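Local structure of putative acetyltransferase (Clostridium difficile, 3DSB) at residues Gln88-Asp93 with Tyr104-Ile109. The protein probably acts as an acyltransferase of the GNAT acetyltransferase family, transferring acyl groups other than amino-acyl groups. Residues are numbered along the deposited sequence; the frame is centred on the assembly and turned at random.
Sequences QSVYVD and YLFNYI
Val-90 makes the close contacts from the strand, one methyl reaching Leu-105 and the other Phe-106. Its CB leaves the backbone directed at the helix, and the side chain forks there. CG1, anti to the backbone N (chi1 -173°), ends 4.3 Å from Leu-105 CD1, a loose van der Waals approach of two methyls. CG2 stands beside the backbone N and lies 4.0 Å from both Phe-106 CD1 and Phe-106 CE1, approaching the ring obliquely; the two side chains cross at about a right angle. Phe-106 does not start out aimed at the strand; a chi1 of -136°, well away from a staggered value, brings its ring back toward Val-90. No hydrogen bond crosses between 88-93 and 104-109, and only 138 Å² is buried, with the CA atoms of Val-90 and Leu-105 8.0 Å apart: the evidence is of purely apolar packing. The neighbouring strands continue it, Leu-105 resting on Ala-68 and Phe-106 on Met-122 and Leu-124. Tyr-91 points away from the helix and packs on Leu-27 of helix 17-32, which places that helix on the opposite sheet face. Because 119-127 runs parallel to and beside 82-92 and helix 101-115 links them, the three make a beta-alpha-beta unit, its helix packed on the sheet as in the GNAT fold.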
ATOM      1  N   GLN A  88      -2.404  -8.882   2.303  1.00 10.65           N
ATOM      2  CA  GLN A  88      -1.964  -8.555   3.664  1.00 11.40           C
ATOM      3  C   GLN A  88      -2.064  -9.705   4.644  1.00 10.99           C
ATOM      4  O   GLN A  88      -1.366  -9.729   5.646  1.00 13.40           O
ATOM      5  CB  GLN A  88      -2.755  -7.365   4.233  1.00 12.06           C
ATOM      6  CG  GLN A  88      -2.688  -6.111   3.378  1.00 10.34           C
ATOM      7  CD  GLN A  88      -1.300  -5.497   3.212  1.00 11.82           C
ATOM      8  OE1 GLN A  88      -0.318  -5.950   3.828  1.00 12.99           O
ATOM      9  NE2 GLN A  88      -1.216  -4.457   2.356  1.00 11.73           N
ATOM     10  N   SER A  89      -2.922 -10.687   4.362  1.00 11.27           N
ATOM     11  CA  SER A  89      -3.074 -11.811   5.269  1.00 11.81           C
ATOM     12  C   SER A  89      -3.769 -12.977   4.607  1.00 12.12           C
ATOM     13  O   SER A  89      -4.631 -12.805   3.754  1.00 11.77           O
ATOM     14  CB  SER A  89      -3.920 -11.394   6.470  1.00 12.24           C
ATOM     15  OG  SER A  89      -5.236 -11.027   6.047  1.00 12.89           O
ATOM     16  N   VAL A  90      -3.394 -14.168   5.048  1.00 12.32           N
ATOM     17  CA  VAL A  90      -4.106 -15.405   4.701  1.00 12.66           C
ATOM     18  C   VAL A  90      -4.108 -16.277   5.954  1.00 13.04           C
ATOM     19  O   VAL A  90      -3.081 -16.438   6.607  1.00 14.20           O
ATOM     20  CB  VAL A  90      -3.408 -16.195   3.560  1.00 13.98           C
ATOM     21  CG1 VAL A  90      -4.277 -17.379   3.114  1.00 15.47           C
ATOM     22  CG2 VAL A  90      -3.007 -15.318   2.354  1.00 15.69           C
ATOM     23  N   TYR A  91      -5.247 -16.896   6.268  1.00 12.30           N
ATOM     24  CA  TYR A  91      -5.302 -17.781   7.450  1.00 11.38           C
ATOM     25  C   TYR A  91      -6.325 -18.879   7.162  1.00 12.47           C
ATOM     26  O   TYR A  91      -7.432 -18.606   6.636  1.00 12.61           O
ATOM     27  CB  TYR A  91      -5.775 -17.007   8.699  1.00 12.74           C
ATOM     28  CG  TYR A  91      -5.761 -17.867   9.943  1.00 11.49           C
ATOM     29  CD1 TYR A  91      -4.561 -18.098  10.623  1.00 11.49           C
ATOM     30  CD2 TYR A  91      -6.917 -18.481  10.415  1.00 13.89           C
ATOM     31  CE1 TYR A  91      -4.518 -18.921  11.735  1.00 13.43           C
ATOM     32  CE2 TYR A  91      -6.866 -19.299  11.556  1.00 13.23           C
ATOM     33  CZ  TYR A  91      -5.668 -19.499  12.213  1.00 14.36           C
ATOM     34  OH  TYR A  91      -5.641 -20.322  13.350  1.00 17.40           O
ATOM     35  N   VAL A  92      -5.975 -20.080   7.582  1.00 12.37           N
ATOM     36  CA  VAL A  92      -6.837 -21.250   7.437  1.00 12.44           C
ATOM     37  C   VAL A  92      -7.019 -21.844   8.836  1.00 13.63           C
ATOM     38  O   VAL A  92      -6.029 -22.140   9.523  1.00 13.95           O
ATOM     39  CB  VAL A  92      -6.199 -22.318   6.499  1.00 14.03           C
ATOM     40  CG1 VAL A  92      -7.151 -23.573   6.366  1.00 14.33           C
ATOM     41  CG2 VAL A  92      -5.888 -21.748   5.133  1.00 13.92           C
ATOM     42  N   ASP A  93      -8.268 -22.020   9.253  1.00 14.11           N
ATOM     43  CA  ASP A  93      -8.596 -22.694  10.517  1.00 15.05           C
ATOM     44  C   ASP A  93      -7.872 -24.038  10.594  1.00 15.48           C
ATOM     45  O   ASP A  93      -7.828 -24.787   9.608  1.00 15.98           O
ATOM     46  CB  ASP A  93     -10.128 -22.882  10.513  1.00 15.72           C
ATOM     47  CG  ASP A  93     -10.682 -23.572  11.737  1.00 20.58           C
ATOM     48  OD1 ASP A  93     -10.151 -24.610  12.203  1.00 22.48           O
ATOM     49  OD2 ASP A  93     -11.727 -23.061  12.186  1.00 26.55           O
ATOM     50  N   TYR A 104      -6.102 -22.348  -2.816  1.00 16.11           N
ATOM     51  CA  TYR A 104      -7.371 -21.953  -3.444  1.00 16.96           C
ATOM     52  C   TYR A 104      -7.582 -20.444  -3.274  1.00 16.01           C
ATOM     53  O   TYR A 104      -8.015 -19.743  -4.220  1.00 16.04           O
ATOM     54  CB  TYR A 104      -8.580 -22.684  -2.845  1.00 17.34           C
ATOM     55  CG  TYR A 104      -8.775 -24.117  -3.264  1.00 19.62           C
ATOM     56  CD1 TYR A 104      -8.809 -24.470  -4.605  1.00 20.23           C
ATOM     57  CD2 TYR A 104      -8.922 -25.106  -2.298  1.00 19.22           C
ATOM     58  CE1 TYR A 104      -8.987 -25.818  -4.978  1.00 21.82           C
ATOM     59  CE2 TYR A 104      -9.105 -26.448  -2.647  1.00 20.73           C
ATOM     60  CZ  TYR A 104      -9.121 -26.788  -3.984  1.00 21.65           C
ATOM     61  OH  TYR A 104      -9.289 -28.131  -4.321  1.00 23.73           O
ATOM     62  N   LEU A 105      -7.322 -19.942  -2.068  1.00 15.09           N
ATOM     63  CA  LEU A 105      -7.512 -18.498  -1.816  1.00 14.87           C
ATOM     64  C   LEU A 105      -6.516 -17.678  -2.601  1.00 15.08           C
ATOM     65  O   LEU A 105      -6.868 -16.694  -3.236  1.00 13.57           O
ATOM     66  CB  LEU A 105      -7.382 -18.199  -0.316  1.00 15.32           C
ATOM     67  CG  LEU A 105      -8.554 -18.701   0.530  1.00 17.30           C
ATOM     68  CD1 LEU A 105      -8.218 -18.498   1.978  1.00 19.01           C
ATOM     69  CD2 LEU A 105      -9.833 -17.971   0.134  1.00 18.73           C
ATOM     70  N   PHE A 106      -5.251 -18.080  -2.556  1.00 14.45           N
ATOM     71  CA  PHE A 106      -4.221 -17.294  -3.232  1.00 14.88           C
ATOM     72  C   PHE A 106      -4.472 -17.257  -4.745  1.00 14.42           C
ATOM     73  O   PHE A 106      -4.338 -16.211  -5.402  1.00 15.32           O
ATOM     74  CB  PHE A 106      -2.871 -17.920  -2.905  1.00 17.11           C
ATOM     75  CG  PHE A 106      -1.846 -16.930  -2.559  1.00 17.94           C
ATOM     76  CD1 PHE A 106      -1.620 -16.554  -1.233  1.00 19.74           C
ATOM     77  CD2 PHE A 106      -1.089 -16.365  -3.564  1.00 23.49           C
ATOM     78  CE1 PHE A 106      -0.640 -15.560  -0.909  1.00 22.06           C
ATOM     79  CE2 PHE A 106      -0.123 -15.417  -3.274  1.00 23.46           C
ATOM     80  CZ  PHE A 106       0.100 -15.012  -1.944  1.00 22.59           C
ATOM     81  N   ASN A 107      -4.835 -18.410  -5.304  1.00 14.60           N
ATOM     82  CA  ASN A 107      -5.108 -18.479  -6.737  1.00 15.06           C
ATOM     83  C   ASN A 107      -6.381 -17.741  -7.120  1.00 14.66           C
ATOM     84  O   ASN A 107      -6.494 -17.200  -8.234  1.00 16.43           O
ATOM     85  CB  ASN A 107      -5.079 -19.935  -7.208  1.00 15.49           C
ATOM     86  CG  ASN A 107      -3.660 -20.460  -7.331  1.00 19.60           C
ATOM     87  OD1 ASN A 107      -2.768 -19.721  -7.733  1.00 22.95           O
ATOM     88  ND2 ASN A 107      -3.439 -21.716  -6.948  1.00 21.55           N
ATOM     89  N   TYR A 108      -7.348 -17.690  -6.203  1.00 14.92           N
ATOM     90  CA  TYR A 108      -8.542 -16.884  -6.423  1.00 15.38           C
ATOM     91  C   TYR A 108      -8.179 -15.405  -6.597  1.00 15.34           C
ATOM     92  O   TYR A 108      -8.683 -14.741  -7.495  1.00 14.96           O
ATOM     93  CB  TYR A 108      -9.498 -17.050  -5.226  1.00 17.02           C
ATOM     94  CG  TYR A 108     -10.900 -16.493  -5.434  1.00 18.07           C
ATOM     95  CD1 TYR A 108     -11.882 -17.304  -6.001  1.00 20.65           C
ATOM     96  CD2 TYR A 108     -11.250 -15.194  -5.041  1.00 19.72           C
ATOM     97  CE1 TYR A 108     -13.157 -16.866  -6.208  1.00 21.81           C
ATOM     98  CE2 TYR A 108     -12.584 -14.729  -5.270  1.00 20.67           C
ATOM     99  CZ  TYR A 108     -13.512 -15.590  -5.844  1.00 20.59           C
ATOM    100  OH  TYR A 108     -14.845 -15.194  -6.085  1.00 23.50           O
ATOM    101  N   ILE A 109      -7.297 -14.895  -5.760  1.00 13.88           N
ATOM    102  CA  ILE A 109      -6.882 -13.497  -5.874  1.00 13.44           C
ATOM    103  C   ILE A 109      -6.035 -13.311  -7.145  1.00 14.15           C
ATOM    104  O   ILE A 109      -6.188 -12.306  -7.847  1.00 14.38           O
ATOM    105  CB  ILE A 109      -6.153 -13.032  -4.595  1.00 14.38           C
ATOM    106  CG1 ILE A 109      -7.046 -13.250  -3.355  1.00 13.97           C
ATOM    107  CG2 ILE A 109      -5.664 -11.591  -4.760  1.00 15.00           C
ATOM    108  CD1 ILE A 109      -8.411 -12.635  -3.410  1.00 16.67           C
TER